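Side-chain contacts in mannan endo-1,4-beta-mannosidase (Bacillus subtilis, PDB 3CBW), which catalyses the endo hydrolysis of beta-1,4-mannosidic linkages in mannan, galactomannan and glucomannan, and so takes part in the degradation of glucomannan: residues G97-Y102 and P109-H114; W222-D227 and F236-S241. The protein carries 3 engineered substitutions. All blocks are in the same frame, centred on the assembly; numbering follows the deposited sequence.

Contacts 1 and 2 follow one another along the chain without nesting or crossing, and both lean on the same parallel sheet of the GH26 barrel. From the N terminus, strand 72-79 leads into helix 96-104, and contact 1 closes the short turn between that helix and strand 108-114. Strands 169-172 and 220-224 then join the sheet in order. Contact 2 begins at the end of strand 220-224 and closes the first part of the loop that leads on to strand 245-252. The two lie about 20 Å apart, centre to centre, on opposite sides of the chain's centre: contact 1 ties a helix to the barrel wall, contact 2 a loop to a strand end.

Contact 1. Residues G97-Y102 and P109-H114; sequences GDLMSY and PQISLH
Leu99 sends its CG away from its own carbonyl carbon (chi1 -61°) and then runs on extended to CD1 (chi2 -178°), a shape that carries the side chain off helix 96-104 and onto strand 108-114. On the strand, Ile111 holds CG1 likewise anti to its carbonyl carbon (chi1 -65°) and continues nearly extended, which brings CD1 back toward the helix. The two methyl ends meet with Leu99 CD1 3.7 Å from Ile111 CD1, and Ile111 CG1 lies almost as near to the same Leu99 methyl. Closer to the helix backbone, Pro109 takes the other half of the leucine: its CB packs against Leu99 CB at 3.7 Å, and Leu99 CD2 is only slightly farther from that proline CB. The branched leucine reaches two strand residues at once, the compact proline ring offers its CB at the near end, and the isoleucine's long branch reaches back to Leu99 CD1. No hydrogen bond crosses this buried seam. An alanine in place of Leu99 would keep the touch at CB but is likely to leave Ile111 CD1 and Pro109 CB without their leucine methyls and a gap between helix and strand. On the helix's partly exposed side, Ser101 OG donates to Gly97 O at 3.0 Å, from above the carbonyl plane, so that this oxygen accepts from both the hydroxyl and the amide of Ser101. Leu99 also rests on Cys75 of strand 72-79, while Ile111 reaches Leu159 and Leu162 of helix 143-163. Three residues on from Ile111 is His114, which probably binds substrate. Two adjacent parallel strands, 72-79 and 108-114, joined by helix 96-104 packed on them, form the beta-alpha-beta crossover from which a TIM barrel such as that of GH26 is built.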
ATOM      1  N   GLY A  97     -14.840   4.411   8.618  1.00  9.55           N
ATOM      2  CA  GLY A  97     -14.969   5.215   9.836  1.00  9.61           C
ATOM      3  C   GLY A  97     -13.676   5.227  10.642  1.00  9.53           C
ATOM      4  O   GLY A  97     -13.192   6.284  11.056  1.00  9.32           O
ATOM      5  N   ASP A  98     -13.110   4.041  10.859  1.00  9.01           N
ATOM      6  CA  ASP A  98     -11.861   3.895  11.599  1.00  9.38           C
ATOM      7  C   ASP A  98     -10.679   4.548  10.890  1.00  9.08           C
ATOM      8  O   ASP A  98      -9.794   5.105  11.542  1.00  9.36           O
ATOM      9  CB  ASP A  98     -11.575   2.425  11.885  1.00  9.68           C
ATOM     10  CG  ASP A  98     -12.435   1.877  13.014  1.00 10.08           C
ATOM     11  OD1 ASP A  98     -12.891   2.660  13.876  1.00 10.01           O
ATOM     12  OD2 ASP A  98     -12.657   0.655  13.044  1.00 14.19           O
ATOM     13  N   LEU A  99     -10.673   4.500   9.560  1.00  8.76           N
ATOM     14  CA  LEU A  99      -9.603   5.155   8.813  1.00  9.28           C
ATOM     15  C   LEU A  99      -9.668   6.676   8.952  1.00  9.50           C
ATOM     16  O   LEU A  99      -8.644   7.336   9.134  1.00  9.50           O
ATOM     17  CB  LEU A  99      -9.665   4.752   7.349  1.00  9.21           C
ATOM     18  CG  LEU A  99      -9.493   3.271   6.996  1.00  9.61           C
ATOM     19  CD1 LEU A  99      -9.541   3.080   5.494  1.00 10.57           C
ATOM     20  CD2 LEU A  99      -8.214   2.670   7.568  1.00 11.23           C
ATOM     21  N   MET A 100     -10.873   7.227   8.855  1.00  9.90           N
ATOM     22  CA  MET A 100     -11.067   8.662   9.043  1.00 11.38           C
ATOM     23  C   MET A 100     -10.679   9.093  10.453  1.00 10.13           C
ATOM     24  O   MET A 100     -10.001  10.104  10.641  1.00  9.94           O
ATOM     25  CB  MET A 100     -12.517   9.040   8.745  1.00 11.32           C
ATOM     26  CG  MET A 100     -12.948   8.748   7.304  1.00 13.82           C
ATOM     27  SD  MET A 100     -14.665   9.164   6.865  1.00 18.68           S
ATOM     28  CE  MET A 100     -15.279   9.513   8.525  1.00 13.88           C
ATOM     29  N   SER A 101     -11.064   8.294  11.438  1.00  9.24           N
ATOM     30  CA  SER A 101     -10.717   8.581  12.821  1.00  9.34           C
ATOM     31  C   SER A 101      -9.217   8.509  13.039  1.00  9.08           C
ATOM     32  O   SER A 101      -8.659   9.279  13.828  1.00  9.53           O
ATOM     33  CB  SER A 101     -11.419   7.609  13.761  1.00  9.29           C
ATOM     34  OG  SER A 101     -12.825   7.742  13.674  1.00 10.38           O
ATOM     35  N   TYR A 102      -8.559   7.591  12.328  1.00  8.88           N
ATOM     36  CA  TYR A 102      -7.113   7.453  12.467  1.00  8.98           C
ATOM     37  C   TYR A 102      -6.408   8.724  12.020  1.00  8.98           C
ATOM     38  O   TYR A 102      -5.489   9.200  12.706  1.00  9.50           O
ATOM     39  CB  TYR A 102      -6.572   6.230  11.704  1.00  9.35           C
ATOM     40  CG  TYR A 102      -5.445   5.547  12.444  1.00  9.08           C
ATOM     41  CD1 TYR A 102      -4.114   5.777  12.112  1.00  9.12           C
ATOM     42  CD2 TYR A 102      -5.715   4.682  13.501  1.00  9.49           C
ATOM     43  CE1 TYR A 102      -3.086   5.168  12.815  1.00  8.81           C
ATOM     44  CE2 TYR A 102      -4.694   4.056  14.202  1.00  9.70           C
ATOM     45  CZ  TYR A 102      -3.380   4.300  13.851  1.00  8.62           C
ATOM     46  OH  TYR A 102      -2.386   3.686  14.575  1.00  9.46           O
ATOM     47  N   PRO A 109      -4.295   6.800   6.928  1.00  8.15           N
ATOM     48  CA  PRO A 109      -4.803   5.512   6.444  1.00  7.80           C
ATOM     49  C   PRO A 109      -4.171   5.055   5.134  1.00  7.66           C
ATOM     50  O   PRO A 109      -3.737   5.869   4.313  1.00  7.97           O
ATOM     51  CB  PRO A 109      -6.302   5.780   6.279  1.00  8.93           C
ATOM     52  CG  PRO A 109      -6.360   7.231   5.893  1.00  9.73           C
ATOM     53  CD  PRO A 109      -5.227   7.913   6.640  1.00  8.90           C
ATOM     54  N   GLN A 110      -4.167   3.741   4.958  1.00  7.36           N
ATOM     55  CA  GLN A 110      -3.670   3.094   3.748  1.00  7.10           C
ATOM     56  C   GLN A 110      -4.682   2.049   3.325  1.00  7.41           C
ATOM     57  O   GLN A 110      -5.175   1.282   4.156  1.00  7.43           O
ATOM     58  CB  GLN A 110      -2.314   2.430   4.012  1.00  7.49           C
ATOM     59  CG  GLN A 110      -1.644   1.779   2.795  1.00  7.43           C
ATOM     60  CD  GLN A 110      -1.774   0.256   2.668  1.00  7.49           C
ATOM     61  OE1 GLN A 110      -0.970  -0.350   1.956  1.00  8.38           O
ATOM     62  NE2 GLN A 110      -2.752  -0.369   3.338  1.00  8.11           N
ATOM     63  N   ILE A 111      -4.972   1.997   2.030  1.00  6.87           N
ATOM     64  CA  ILE A 111      -5.885   0.990   1.479  1.00  7.83           C
ATOM     65  C   ILE A 111      -5.223   0.185   0.367  1.00  7.63           C
ATOM     66  O   ILE A 111      -4.635   0.756  -0.559  1.00  8.35           O
ATOM     67  CB  ILE A 111      -7.195   1.657   0.962  1.00  8.02           C
ATOM     68  CG1 ILE A 111      -7.946   2.277   2.148  1.00  9.86           C
ATOM     69  CG2 ILE A 111      -8.077   0.652   0.215  1.00  9.83           C
ATOM     70  CD1 ILE A 111      -9.120   3.179   1.783  1.00  9.75           C
ATOM     71  N   SER A 112      -5.318  -1.139   0.492  1.00  7.74           N
ATOM     72  CA  SER A 112      -4.952  -2.077  -0.574  1.00  7.57           C
ATOM     73  C   SER A 112      -6.185  -2.855  -1.006  1.00  7.65           C
ATOM     74  O   SER A 112      -7.245  -2.721  -0.406  1.00  8.03           O
ATOM     75  CB  SER A 112      -3.854  -3.043  -0.112  1.00  8.48           C
ATOM     76  OG  SER A 112      -4.278  -3.830   0.996  1.00  9.21           O
ATOM     77  N   LEU A 113      -6.033  -3.651  -2.062  1.00  7.77           N
ATOM     78  CA  LEU A 113      -7.163  -4.370  -2.653  1.00  7.77           C
ATOM     79  C   LEU A 113      -6.787  -5.771  -3.105  1.00  8.17           C
ATOM     80  O   LEU A 113      -6.098  -5.940  -4.116  1.00  9.03           O
ATOM     81  CB  LEU A 113      -7.685  -3.623  -3.880  1.00  8.13           C
ATOM     82  CG  LEU A 113      -8.129  -2.166  -3.700  1.00  8.60           C
ATOM     83  CD1 LEU A 113      -8.250  -1.440  -5.024  1.00  9.22           C
ATOM     84  CD2 LEU A 113      -9.439  -2.100  -2.933  1.00  9.60           C
ATOM     85  N   HIS A 114      -7.279  -6.782  -2.397  1.00  8.09           N
ATOM     86  CA  HIS A 114      -7.154  -8.168  -2.883  1.00  8.23           C
ATOM     87  C   HIS A 114      -8.302  -8.479  -3.841  1.00  8.07           C
ATOM     88  O   HIS A 114      -9.198  -9.270  -3.535  1.00  9.04           O
ATOM     89  CB  HIS A 114      -7.084  -9.149  -1.723  1.00  8.52           C
ATOM     90  CG  HIS A 114      -5.735  -9.189  -1.075  1.00  8.60           C
ATOM     91  ND1 HIS A 114      -5.174  -8.092  -0.453  1.00  8.57           N
ATOM     92  CD2 HIS A 114      -4.822 -10.185  -0.977  1.00 10.15           C
ATOM     93  CE1 HIS A 114      -3.979  -8.416   0.012  1.00  9.34           C
ATOM     94  NE2 HIS A 114      -3.744  -9.683  -0.287  1.00 10.42           N
TER

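Contact 2. Residues W222-D227 and F236-S241; sequences WVYSPD and FYPGAS
Tyr224 and Tyr237 meet with CD1 of Tyr237 over one face of the Tyr224 ring, 4.0 Å from Tyr224 CD2. This is a T-shaped (edge-to-face) pair, planes at 72°. Tyr224 CG lies anti to the backbone N (chi1 167°), which swings the ring off the strand end onto 236-238. Pro226 CD lies over the opposite face, toward the rim, holding the flat ring between them. Pro238 CD approaches Tyr224 CD1 obliquely, and Phe236 contributes its CB, 3.3 Å from Tyr224 OH, and its carbonyl group beside Tyr224 CE1. Tyr237 N is close to that hydroxyl at too poor an angle to bond; the hydroxyl is hydrogen-bonded to Lys233 O. A tyrosine thus offers both a ring to pack and a polar end to tie the loop down. Further out, Val246 of strand 245-252 touches both tyrosines, while Phe236 turns its ring to Tyr200 and Ile197 of helix 194-214. Gly239, its N over a Tyr237 face, has backbone angles that would jam a CB. At this C-terminal strand end, where TIM-barrel enzymes place their active site, the Tyr224 side chain is about 8 Å from that of His175, which probably positions the nucleophile.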
ATOM      1  N   TRP A 222      -0.759   7.682  -4.687  1.00  6.22           N
ATOM      2  CA  TRP A 222      -0.687   6.435  -5.441  1.00  6.73           C
ATOM      3  C   TRP A 222       0.606   5.677  -5.183  1.00  6.62           C
ATOM      4  O   TRP A 222       1.704   6.233  -5.362  1.00  6.51           O
ATOM      5  CB  TRP A 222      -0.854   6.747  -6.935  1.00  6.95           C
ATOM      6  CG  TRP A 222      -2.255   7.165  -7.232  1.00  7.14           C
ATOM      7  CD1 TRP A 222      -2.805   8.396  -7.018  1.00  8.24           C
ATOM      8  CD2 TRP A 222      -3.302   6.330  -7.720  1.00  7.29           C
ATOM      9  NE1 TRP A 222      -4.132   8.381  -7.371  1.00  7.72           N
ATOM     10  CE2 TRP A 222      -4.464   7.126  -7.805  1.00  7.70           C
ATOM     11  CE3 TRP A 222      -3.366   4.993  -8.133  1.00  6.95           C
ATOM     12  CZ2 TRP A 222      -5.680   6.629  -8.278  1.00  8.45           C
ATOM     13  CZ3 TRP A 222      -4.580   4.500  -8.602  1.00  7.81           C
ATOM     14  CH2 TRP A 222      -5.722   5.309  -8.652  1.00  7.99           C
ATOM     15  N   VAL A 223       0.477   4.412  -4.772  1.00  6.76           N
ATOM     16  CA  VAL A 223       1.634   3.613  -4.337  1.00  7.48           C
ATOM     17  C   VAL A 223       1.836   2.415  -5.268  1.00  7.54           C
ATOM     18  O   VAL A 223       0.907   1.637  -5.485  1.00  8.34           O
ATOM     19  CB  VAL A 223       1.463   3.144  -2.872  1.00  7.54           C
ATOM     20  CG1 VAL A 223       2.694   2.395  -2.364  1.00  8.18           C
ATOM     21  CG2 VAL A 223       1.130   4.337  -1.953  1.00  8.08           C
ATOM     22  N   TYR A 224       3.059   2.264  -5.788  1.00  6.72           N
ATOM     23  CA  TYR A 224       3.455   1.162  -6.685  1.00  7.41           C
ATOM     24  C   TYR A 224       4.338   0.225  -5.886  1.00  6.86           C
ATOM     25  O   TYR A 224       5.406   0.645  -5.425  1.00  7.37           O
ATOM     26  CB  TYR A 224       4.229   1.769  -7.856  1.00  7.78           C
ATOM     27  CG  TYR A 224       4.996   0.793  -8.724  1.00  7.29           C
ATOM     28  CD1 TYR A 224       4.332   0.007  -9.676  1.00  8.66           C
ATOM     29  CD2 TYR A 224       6.384   0.677  -8.622  1.00  7.90           C
ATOM     30  CE1 TYR A 224       5.021  -0.885 -10.481  1.00  8.17           C
ATOM     31  CE2 TYR A 224       7.080  -0.231  -9.432  1.00  7.76           C
ATOM     32  CZ  TYR A 224       6.389  -0.992 -10.356  1.00  8.11           C
ATOM     33  OH  TYR A 224       7.055  -1.877 -11.165  1.00  9.36           O
ATOM     34  N   SER A 225       3.922  -1.037  -5.753  1.00  7.12           N
ATOM     35  CA  SER A 225       4.545  -1.941  -4.782  0.50  7.63           C
ATOM     36  C   SER A 225       4.838  -3.348  -5.320  1.00  7.30           C
ATOM     37  O   SER A 225       4.121  -4.307  -5.021  1.00  8.19           O
ATOM     38  CB  SER A 225       3.712  -2.011  -3.492  0.50  8.32           C
ATOM     39  OG  SER A 225       2.370  -2.400  -3.741  0.50  9.68           O
ATOM     40  N   PRO A 226       5.933  -3.493  -6.088  1.00  7.42           N
ATOM     41  CA  PRO A 226       6.387  -4.831  -6.449  1.00  7.74           C
ATOM     42  C   PRO A 226       6.832  -5.649  -5.235  1.00  7.74           C
ATOM     43  O   PRO A 226       7.126  -5.100  -4.157  1.00  7.96           O
ATOM     44  CB  PRO A 226       7.596  -4.560  -7.333  1.00  8.18           C
ATOM     45  CG  PRO A 226       8.009  -3.145  -7.050  1.00  9.74           C
ATOM     46  CD  PRO A 226       6.792  -2.425  -6.634  1.00  7.64           C
ATOM     47  N   ASP A 227       6.878  -6.961  -5.424  1.00  7.54           N
ATOM     48  CA  ASP A 227       7.419  -7.870  -4.430  1.00  8.33           C
ATOM     49  C   ASP A 227       8.950  -7.873  -4.475  1.00  8.20           C
ATOM     50  O   ASP A 227       9.549  -7.965  -5.551  1.00  8.95           O
ATOM     51  CB  ASP A 227       6.907  -9.274  -4.723  1.00  8.61           C
ATOM     52  CG  ASP A 227       7.048 -10.183  -3.551  1.00 10.28           C
ATOM     53  OD1 ASP A 227       6.102 -10.212  -2.742  1.00 12.42           O
ATOM     54  OD2 ASP A 227       8.101 -10.848  -3.433  1.00 13.68           O
ATOM     55  N   PHE A 236       7.403  -3.029 -14.519  1.00 10.86           N
ATOM     56  CA  PHE A 236       5.969  -2.805 -14.430  1.00 10.38           C
ATOM     57  C   PHE A 236       5.579  -1.364 -14.112  1.00 10.00           C
ATOM     58  O   PHE A 236       4.404  -1.055 -14.024  1.00 10.27           O
ATOM     59  CB  PHE A 236       5.386  -3.733 -13.372  1.00 10.85           C
ATOM     60  CG  PHE A 236       5.376  -5.182 -13.765  1.00 10.12           C
ATOM     61  CD1 PHE A 236       4.310  -5.700 -14.485  1.00  9.86           C
ATOM     62  CD2 PHE A 236       6.405  -6.025 -13.379  1.00 12.07           C
ATOM     63  CE1 PHE A 236       4.281  -7.034 -14.838  1.00 12.15           C
ATOM     64  CE2 PHE A 236       6.381  -7.349 -13.729  1.00 12.54           C
ATOM     65  CZ  PHE A 236       5.315  -7.854 -14.459  1.00 12.85           C
ATOM     66  N   TYR A 237       6.560  -0.491 -13.952  1.00  9.76           N
ATOM     67  CA  TYR A 237       6.279   0.879 -13.526  1.00  9.87           C
ATOM     68  C   TYR A 237       5.466   1.589 -14.596  1.00 10.21           C
ATOM     69  O   TYR A 237       5.903   1.684 -15.731  1.00 10.93           O
ATOM     70  CB  TYR A 237       7.596   1.596 -13.336  1.00 10.04           C
ATOM     71  CG  TYR A 237       7.532   3.003 -12.820  1.00  9.06           C
ATOM     72  CD1 TYR A 237       6.986   3.296 -11.571  1.00  9.50           C
ATOM     73  CD2 TYR A 237       8.097   4.043 -13.554  1.00  9.77           C
ATOM     74  CE1 TYR A 237       6.978   4.595 -11.079  1.00  8.91           C
ATOM     75  CE2 TYR A 237       8.101   5.336 -13.074  1.00  9.82           C
ATOM     76  CZ  TYR A 237       7.546   5.601 -11.836  1.00  9.75           C
ATOM     77  OH  TYR A 237       7.576   6.881 -11.359  1.00 11.03           O
ATOM     78  N   PRO A 238       4.254   2.065 -14.255  1.00 10.64           N
ATOM     79  CA  PRO A 238       3.416   2.642 -15.298  1.00 11.24           C
ATOM     80  C   PRO A 238       3.838   4.037 -15.750  1.00 11.12           C
ATOM     81  O   PRO A 238       3.392   4.487 -16.808  1.00 12.54           O
ATOM     82  CB  PRO A 238       2.035   2.669 -14.653  1.00 11.25           C
ATOM     83  CG  PRO A 238       2.301   2.802 -13.211  1.00 11.80           C
ATOM     84  CD  PRO A 238       3.564   2.009 -12.955  1.00 11.29           C
ATOM     85  N   GLY A 239       4.689   4.702 -14.971  1.00 10.34           N
ATOM     86  CA  GLY A 239       5.183   6.028 -15.331  1.00 10.30           C
ATOM     87  C   GLY A 239       5.032   7.033 -14.215  1.00  9.73           C
ATOM     88  O   GLY A 239       4.202   6.872 -13.303  1.00  9.50           O
ATOM     89  N   ALA A 240       5.820   8.101 -14.316  1.00  9.44           N
ATOM     90  CA  ALA A 240       5.894   9.115 -13.267  1.00  9.76           C
ATOM     91  C   ALA A 240       4.593   9.860 -13.046  1.00 10.04           C
ATOM     92  O   ALA A 240       4.383  10.424 -11.971  1.00 10.54           O
ATOM     93  CB  ALA A 240       7.008  10.112 -13.561  1.00 10.60           C
ATOM     94  N   SER A 241       3.729   9.903 -14.056  1.00  9.74           N
ATOM     95  CA  SER A 241       2.469  10.625 -13.871  1.00  9.78           C
ATOM     96  C   SER A 241       1.370   9.834 -13.157  1.00  8.95           C
ATOM     97  O   SER A 241       0.302  10.380 -12.895  1.00  8.69           O
ATOM     98  CB  SER A 241       1.957  11.175 -15.197  1.00 11.33           C
ATOM     99  OG  SER A 241       1.453  10.123 -15.969  1.00 12.05           O
TER